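Local coordinates for NADH kinase POS5 (Saccharomyces cerevisiae, PDB 3AFO) that phosphorylates NADH, and with a twofold lower preference NAD(+), using ATP, and so is a key source of the cellular reductant NADPH, at the interface of chains A and B. Residues are numbered along the deposited sequence; one frame, centred on the assembly and turned at random. Chains: chain A/B, NADH kinase POS5.

The interface of chains A and B. Residues chain A 241-243, 245-246; chain B 266-267, 269.
In this NAD kinase family enzyme, B:Arg267 shows how one arginine can read the backbone of a partner chain: its guanidinium comes edge-on to a turn of chain A, at a two-fold symmetric interface of the deposited assembly; the structure alone does not show whether it forms in the cell. The straightest bond runs from B:Arg267 NH2 to the carbonyl O of A:Thr241, 2.9 Å away and 172° at the hydrogen; donor and acceptor each lie in the other's plane. NH1 serves two acceptors, each apparently through its own N-H, and both bonds are bent. B:Arg267 NH1 meets A:Ala242 O at 2.8 Å. It comes from above the carbonyl plane, 72° out of it and off the lone pairs. The hydroxyl OG of A:Ser246, also 2.8 Å from B:Arg267 NH1, sits somewhat out of the guanidinium plane. These two bonds, together with that of NH2, fix the rotation of the guanidinium, and its charge may polarise both carbonyls. An alanine here would remove the guanidinium and would probably cost the interface its hold on both carbonyls and on the A:Ser246 hydroxyl. Bends at chi2 and chi3 bring the arginine head to the turn, where 3-10 helix 238-241 gives way to helix 243-246. A:Ser246 turns OG anti to its carbonyl carbon (chi1 -57°), toward the arginine, and a weak hydrogen bond of 3.3 Å from A:Ser246 OG to the carbonyl O of B:Pro266 may help to orient it. Farther out, A:Leu245, with CG anti to the backbone N, crosses B:Leu269 at about a right angle. CD2 of B:Leu269 lies 3.8 Å from CD2 of A:Leu245 and equally near its CG and CD1, giving the polar grip an apolar flank.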
# COMPACT_ATOMS: atom_id res chain seq x y z
N THR A 241 -9.04 12.27 -4.75
CA THR A 241 -9.27 12.32 -3.31
C THR A 241 -10.58 11.64 -2.90
O THR A 241 -10.94 11.64 -1.72
CB THR A 241 -9.19 13.77 -2.78
OG1 THR A 241 -10.04 14.62 -3.57
CG2 THR A 241 -7.76 14.28 -2.87
N ALA A 242 -11.28 11.04 -3.86
CA ALA A 242 -12.58 10.40 -3.59
C ALA A 242 -12.43 8.87 -3.51
O ALA A 242 -11.52 8.39 -2.81
CB ALA A 242 -13.61 10.84 -4.64
N TYR A 243 -13.26 8.10 -4.21
CA TYR A 243 -13.18 6.62 -4.14
C TYR A 243 -11.75 6.09 -4.40
O TYR A 243 -11.28 5.18 -3.71
CB TYR A 243 -14.15 5.97 -5.15
CG TYR A 243 -14.65 4.57 -4.82
CD1 TYR A 243 -15.74 4.03 -5.53
CD2 TYR A 243 -14.07 3.79 -3.81
CE1 TYR A 243 -16.22 2.76 -5.26
CE2 TYR A 243 -14.56 2.49 -3.52
CZ TYR A 243 -15.64 2.00 -4.25
OH TYR A 243 -16.15 0.75 -3.99
N LEU A 245 -8.90 7.35 -3.71
CA LEU A 245 -8.10 7.50 -2.48
C LEU A 245 -8.35 6.36 -1.51
O LEU A 245 -7.41 5.76 -0.98
CB LEU A 245 -8.39 8.84 -1.79
CG LEU A 245 -7.35 9.30 -0.75
CD1 LEU A 245 -6.05 9.69 -1.45
CD2 LEU A 245 -7.87 10.45 0.09
N SER A 246 -9.62 6.07 -1.28
CA SER A 246 -10.01 4.97 -0.40
C SER A 246 -9.44 3.63 -0.86
O SER A 246 -9.14 2.78 -0.04
CB SER A 246 -11.53 4.87 -0.35
OG SER A 246 -12.08 6.11 0.06
N PRO B 266 -11.58 2.47 3.06
CA PRO B 266 -12.02 3.41 4.08
C PRO B 266 -11.79 4.86 3.69
O PRO B 266 -10.80 5.18 2.99
CB PRO B 266 -11.13 3.06 5.27
CG PRO B 266 -9.85 2.67 4.63
CD PRO B 266 -10.27 1.87 3.42
N ARG B 267 -12.68 5.74 4.16
CA ARG B 267 -12.49 7.20 4.02
C ARG B 267 -11.52 7.61 5.09
O ARG B 267 -11.91 8.18 6.11
CB ARG B 267 -13.79 8.00 4.21
CG ARG B 267 -14.87 7.74 3.20
CD ARG B 267 -14.40 7.99 1.77
NE ARG B 267 -13.88 9.34 1.59
CZ ARG B 267 -13.03 9.69 0.63
NH1 ARG B 267 -12.59 8.79 -0.24
NH2 ARG B 267 -12.62 10.94 0.54
N LEU B 269 -6.87 8.15 5.45
CA LEU B 269 -5.53 7.89 4.94
C LEU B 269 -4.74 6.99 5.87
O LEU B 269 -3.65 6.54 5.53
CB LEU B 269 -4.79 9.21 4.73
CG LEU B 269 -5.19 10.10 3.55
CD1 LEU B 269 -4.41 11.41 3.65
CD2 LEU B 269 -4.92 9.41 2.20